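Local structure of CBIX (Paracoccus pantotrophus, 4CCS) at residues 61-65 / 180-184; 121-127 / 152-158. The protein carries out the terminal step of siroheme biosynthesis in denitrifying bacteria, probably by inserting ferrous iron into sirohydrochlorin. All coordinates share one frame. Residue numbers count along the deposited sequence, not the author numbering.

In CBIX, contact 2 pairs neighbouring strands inside the second of two parallel sheets, while contact 1 joins loops of the two halves. Starting at the N terminus, the chain leaves strand 57-61 of the first sheet through residues 61-65. After completing that sheet with strand 87-88, it enters the second at 121-126, passes through helix 134-146 and returns as strand 152-157, where contact 2 closes a short loop. After strand 175-179, residues 180-184 come back to 61-65, and contact 1 closes a far longer loop in which contact 2 is nested. The two touch directly: L180 N lies 2.7 Å from A125 O, a probable hydrogen bond, and F181 CZ packs 3.8 Å from I158 CD1.

Contact 1. Residues 61-65 / 180-184; sequences PLFMA and LFATQ
Two irregular loop segments meet here through apolar side chains; the backbones come nearest at L62 and A182, whose CA atoms are 5.8 Å apart. Residues 61-65 begin with an inverse gamma turn centred on L62 (phi/psi -81/51°), in which F63 N makes a weak 2.9 Å bond to P61 O. The CA-to-CB bonds of L62, M64 and A182 point toward the facing segment, whereas those of F63 and F181 point away.

The segments pass in opposite senses, L62 meeting A182 and T183, M64 meeting A182 and L180. L62 (chi1 m, chi2 t) sets its CB 4.0 Å from A182 CB and its CD1 3.9 Å from T183 CG2. M64, with all three chi angles m, folds over the other end: its SD is 3.9 Å from A182 CB, and its CE is 3.8 Å from L180 CG. Two carbonyl oxygens add van der Waals contacts, L62 O to A182 CB at 3.4 Å and L180 O to M64 CE at 3.5 Å.

Each segment follows the third strand in the topological order of a four-stranded parallel sheet, 57-61 in one and 175-179 in the other, and both carry a Leu-Phe pair. L62 bonds through its backbone to V8 just as L180 does to A125. The contact therefore joins corresponding loops of two similar halves, consistent with the two-domain architecture of class II chelatases.

Polar and aromatic partners lie outside the two segments. T183 (chi1 p) is the N-cap of helix 184-189, and its OG1 also bonds to E186. Among aromatic contacts, F63 stacks on H10, and F181 meets H187 edge-to-face.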
loop_
_atom_site.group_PDB
_atom_site.type_symbol
_atom_site.label_atom_id
_atom_site.label_comp_id
_atom_site.label_asym_id
_atom_site.label_seq_id
_atom_site.Cartn_x
_atom_site.Cartn_y
_atom_site.Cartn_z
ATOM N N PRO A 61 -6.426 -7.254 -4.101
ATOM C CA PRO A 61 -6.314 -5.853 -4.519
ATOM C C PRO A 61 -5.252 -5.076 -3.735
ATOM O O PRO A 61 -5.276 -5.051 -2.500
ATOM C CB PRO A 61 -7.725 -5.297 -4.304
ATOM C CG PRO A 61 -8.370 -6.200 -3.278
ATOM C CD PRO A 61 -7.535 -7.453 -3.136
ATOM N N LEU A 62 -4.334 -4.405 -4.454
ATOM C CA LEU A 62 -3.316 -3.551 -3.818
ATOM C C LEU A 62 -3.922 -2.172 -3.476
ATOM O O LEU A 62 -3.384 -1.134 -3.866
ATOM C CB LEU A 62 -2.080 -3.395 -4.730
ATOM C CG LEU A 62 -1.195 -4.625 -4.946
ATOM C CD1 LEU A 62 -0.077 -4.308 -5.946
ATOM C CD2 LEU A 62 -0.566 -5.105 -3.634
ATOM N N PHE A 63 -5.074 -2.167 -2.801
ATOM C CA PHE A 63 -5.775 -0.930 -2.437
ATOM C C PHE A 63 -5.531 -0.629 -0.958
ATOM O O PHE A 63 -5.218 -1.552 -0.205
ATOM C CB PHE A 63 -7.276 -1.025 -2.763
ATOM C CG PHE A 63 -7.664 -1.451 -4.171
ATOM C CD1 PHE A 63 -6.743 -1.399 -5.218
ATOM C CD2 PHE A 63 -8.970 -1.843 -4.462
ATOM C CE1 PHE A 63 -7.108 -1.782 -6.518
ATOM C CE2 PHE A 63 -9.332 -2.231 -5.758
ATOM C CZ PHE A 63 -8.400 -2.194 -6.778
ATOM N N MET A 64 -5.649 0.653 -0.547
ATOM C CA MET A 64 -5.392 1.060 0.844
ATOM C C MET A 64 -6.569 0.845 1.803
ATOM O O MET A 64 -6.369 0.827 3.020
ATOM C CB MET A 64 -4.900 2.524 0.919
ATOM C CG MET A 64 -3.605 2.797 0.144
ATOM S SD MET A 64 -2.292 1.545 0.251
ATOM C CE MET A 64 -1.828 1.641 1.982
ATOM N N ALA A 65 -7.787 0.728 1.271
ATOM C CA ALA A 65 -8.997 0.502 2.079
ATOM C C ALA A 65 -10.101 -0.111 1.229
ATOM O O ALA A 65 -9.959 -0.215 0.009
ATOM C CB ALA A 65 -9.484 1.819 2.696
ATOM N N LEU A 180 2.841 5.446 3.071
ATOM C CA LEU A 180 1.925 4.330 3.122
ATOM C C LEU A 180 1.234 4.189 1.768
ATOM O O LEU A 180 0.079 4.577 1.605
ATOM C CB LEU A 180 0.959 4.522 4.312
ATOM C CG LEU A 180 0.204 3.289 4.776
ATOM C CD1 LEU A 180 1.122 2.374 5.577
ATOM C CD2 LEU A 180 -1.011 3.705 5.617
ATOM N N PHE A 181 2.002 3.676 0.771
ATOM C CA PHE A 181 1.566 3.458 -0.612
ATOM C C PHE A 181 1.863 2.002 -1.011
ATOM O O PHE A 181 2.946 1.487 -0.714
ATOM C CB PHE A 181 2.290 4.427 -1.567
ATOM C CG PHE A 181 1.852 5.872 -1.440
ATOM C CD1 PHE A 181 2.348 6.682 -0.420
ATOM C CD2 PHE A 181 0.917 6.410 -2.317
ATOM C CE1 PHE A 181 1.915 8.009 -0.280
ATOM C CE2 PHE A 181 0.511 7.749 -2.201
ATOM C CZ PHE A 181 1.012 8.536 -1.185
ATOM N N ALA A 182 0.915 1.373 -1.715
ATOM C CA ALA A 182 1.029 -0.018 -2.154
ATOM C C ALA A 182 1.896 -0.189 -3.400
ATOM O O ALA A 182 2.455 -1.267 -3.589
ATOM C CB ALA A 182 -0.355 -0.596 -2.399
ATOM N N THR A 183 1.984 0.848 -4.271
ATOM C CA THR A 183 2.789 0.765 -5.504
ATOM C C THR A 183 3.629 1.997 -5.700
ATOM O O THR A 183 3.256 3.077 -5.226
ATOM C CB THR A 183 1.912 0.557 -6.767
ATOM O OG1 THR A 183 1.196 1.760 -7.087
ATOM C CG2 THR A 183 0.963 -0.641 -6.663
ATOM N N GLN A 184 4.745 1.844 -6.430
ATOM C CA GLN A 184 5.618 2.967 -6.765
ATOM C C GLN A 184 4.880 3.971 -7.669
ATOM O O GLN A 184 5.015 5.171 -7.448
ATOM C CB GLN A 184 6.952 2.499 -7.405
ATOM C CG GLN A 184 7.950 3.651 -7.692
ATOM C CD GLN A 184 8.567 4.235 -6.428
ATOM O OE1 GLN A 184 7.981 5.076 -5.741
ATOM N NE2 GLN A 184 9.775 3.811 -6.083
#

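Contact 2. Residues 121-127 / 152-158; sequences RLLVAAH and AATCGFI
Strands 121-126 and 152-157 run parallel, both extended, with axes 4.6 Å apart at closest approach and crossing at -26°. In register, L122 faces A153 (CA to CA 4.4 Å), V124 faces C155 (4.7 Å) and A126 faces F157 (5.0 Å). The even-numbered residues of the first strand each donate and accept: L122 N to A152 O 2.9 Å, T154 N to L122 O 3.0 Å, V124 N to T154 O 2.9 Å, G156 N to V124 O 3.0 Å and A126 N to G156 O 3.0 Å. Beyond the strands I158 N forks, reaching H127 O at 3.3 Å and, weakly, A126 O at 3.2 Å.

L122, V124 and A126 share a face with A153, C155 and F157, and helix 134-146 covers it. Here L122 CB lies 3.9 Å from A153 CB, and the F157 ring (chi1 m) brings CD1 to 4.0 Å from A126 CB. On the reverse face, R121 (chi1 t, chi2 p) reaches across to the neighbouring strand, where NH1 donates to T154 OG1 at 2.7 Å, and L123 (chi1 t, chi2 p) extends CD1 over that strand to 4.0 Å from G156 N. Helix 164-167 packs on L123 and A125. At the loop end, H127 ND1 bonds to D190.

Strand, covering helix and adjacent parallel strand make a classic beta-alpha-beta crossover, placing 152-157 at the edge of the four-stranded sheet.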
loop_
_atom_site.group_PDB
_atom_site.type_symbol
_atom_site.label_atom_id
_atom_site.label_comp_id
_atom_site.label_asym_id
_atom_site.label_seq_id
_atom_site.Cartn_x
_atom_site.Cartn_y
_atom_site.Cartn_z
ATOM N N ARG A 121 10.514 10.902 16.113
ATOM C CA ARG A 121 9.166 11.330 15.761
ATOM C C ARG A 121 8.786 10.624 14.445
ATOM O O ARG A 121 9.591 10.605 13.511
ATOM C CB ARG A 121 9.164 12.866 15.611
ATOM C CG ARG A 121 7.864 13.505 15.191
ATOM C CD ARG A 121 6.787 13.442 16.265
ATOM N NE ARG A 121 5.725 14.423 16.038
ATOM C CZ ARG A 121 4.755 14.279 15.141
ATOM N NH1 ARG A 121 4.718 13.204 14.356
ATOM N NH2 ARG A 121 3.842 15.229 14.987
ATOM N N LEU A 122 7.561 10.069 14.373
ATOM C CA LEU A 122 7.100 9.345 13.188
ATOM C C LEU A 122 6.007 10.043 12.415
ATOM O O LEU A 122 5.080 10.584 13.010
ATOM C CB LEU A 122 6.648 7.919 13.559
ATOM C CG LEU A 122 7.691 7.071 14.298
ATOM C CD1 LEU A 122 7.132 5.703 14.614
ATOM C CD2 LEU A 122 9.000 6.974 13.500
ATOM N N LEU A 123 6.118 10.024 11.078
ATOM C CA LEU A 123 5.110 10.590 10.181
ATOM C C LEU A 123 4.686 9.554 9.133
ATOM O O LEU A 123 5.503 9.101 8.327
ATOM C CB LEU A 123 5.605 11.882 9.515
ATOM C CG LEU A 123 4.626 12.598 8.576
ATOM C CD1 LEU A 123 3.428 13.200 9.349
ATOM C CD2 LEU A 123 5.351 13.673 7.795
ATOM N N VAL A 124 3.411 9.184 9.161
ATOM C CA VAL A 124 2.848 8.234 8.205
ATOM C C VAL A 124 2.228 9.117 7.110
ATOM O O VAL A 124 1.288 9.872 7.392
ATOM C CB VAL A 124 1.806 7.294 8.873
ATOM C CG1 VAL A 124 1.059 6.460 7.830
ATOM C CG2 VAL A 124 2.463 6.400 9.930
ATOM N N ALA A 125 2.798 9.076 5.892
ATOM C CA ALA A 125 2.287 9.876 4.768
ATOM C C ALA A 125 1.447 9.000 3.854
ATOM O O ALA A 125 1.903 7.948 3.435
ATOM C CB ALA A 125 3.448 10.497 3.994
ATOM N N ALA A 126 0.207 9.407 3.558
ATOM C CA ALA A 126 -0.668 8.584 2.737
ATOM C C ALA A 126 -1.526 9.433 1.804
ATOM O O ALA A 126 -1.654 10.644 2.008
ATOM C CB ALA A 126 -1.551 7.713 3.639
ATOM N N HIS A 127 -2.091 8.804 0.767
ATOM C CA HIS A 127 -2.935 9.510 -0.190
ATOM C C HIS A 127 -4.179 10.075 0.491
ATOM O O HIS A 127 -4.528 11.236 0.276
ATOM C CB HIS A 127 -3.338 8.588 -1.362
ATOM C CG HIS A 127 -4.076 9.308 -2.456
ATOM N ND1 HIS A 127 -3.415 10.151 -3.344
ATOM C CD2 HIS A 127 -5.385 9.254 -2.803
ATOM C CE1 HIS A 127 -4.340 10.590 -4.188
ATOM N NE2 HIS A 127 -5.540 10.067 -3.911
ATOM N N ALA A 152 6.424 9.889 19.188
ATOM C CA ALA A 152 5.052 10.198 18.773
ATOM C C ALA A 152 4.861 9.740 17.323
ATOM O O ALA A 152 5.847 9.503 16.626
ATOM C CB ALA A 152 4.798 11.706 18.870
ATOM N N ALA A 153 3.605 9.612 16.873
ATOM C CA ALA A 153 3.318 9.251 15.486
ATOM C C ALA A 153 2.075 9.966 15.014
ATOM O O ALA A 153 1.046 9.943 15.683
ATOM C CB ALA A 153 3.166 7.743 15.329
ATOM N N THR A 154 2.178 10.650 13.872
ATOM C CA THR A 154 1.052 11.376 13.285
ATOM C C THR A 154 0.969 11.043 11.802
ATOM O O THR A 154 1.863 10.370 11.271
ATOM C CB THR A 154 1.186 12.883 13.495
ATOM O OG1 THR A 154 2.403 13.312 12.887
ATOM C CG2 THR A 154 1.100 13.303 14.975
ATOM N N CYS A 155 -0.113 11.485 11.157
ATOM C CA CYS A 155 -0.383 11.264 9.740
ATOM C C CYS A 155 -0.393 12.581 8.997
ATOM O O CYS A 155 -0.715 13.621 9.572
ATOM C CB CYS A 155 -1.716 10.552 9.549
ATOM S SG CYS A 155 -1.786 8.886 10.250
ATOM N N GLY A 156 -0.145 12.500 7.681
ATOM C CA GLY A 156 -0.227 13.605 6.742
ATOM C C GLY A 156 -0.796 13.006 5.476
ATOM O O GLY A 156 -0.394 11.906 5.085
ATOM N N PHE A 157 -1.722 13.718 4.824
ATOM C CA PHE A 157 -2.368 13.231 3.624
ATOM C C PHE A 157 -2.206 14.154 2.413
ATOM O O PHE A 157 -1.841 15.334 2.541
ATOM C CB PHE A 157 -3.861 12.948 3.892
ATOM C CG PHE A 157 -4.083 12.000 5.049
ATOM C CD1 PHE A 157 -3.987 10.624 4.872
ATOM C CD2 PHE A 157 -4.347 12.485 6.323
ATOM C CE1 PHE A 157 -4.177 9.751 5.942
ATOM C CE2 PHE A 157 -4.538 11.605 7.397
ATOM C CZ PHE A 157 -4.440 10.245 7.201
ATOM N N ILE A 158 -2.490 13.602 1.231
ATOM C CA ILE A 158 -2.431 14.376 -0.016
ATOM C C ILE A 158 -3.835 14.933 -0.330
ATOM O O ILE A 158 -3.951 16.096 -0.714
ATOM C CB ILE A 158 -1.836 13.506 -1.167
ATOM C CG1 ILE A 158 -0.308 13.350 -0.995
ATOM C CG2 ILE A 158 -2.135 14.103 -2.566
ATOM C CD1 ILE A 158 0.136 12.120 -0.390
#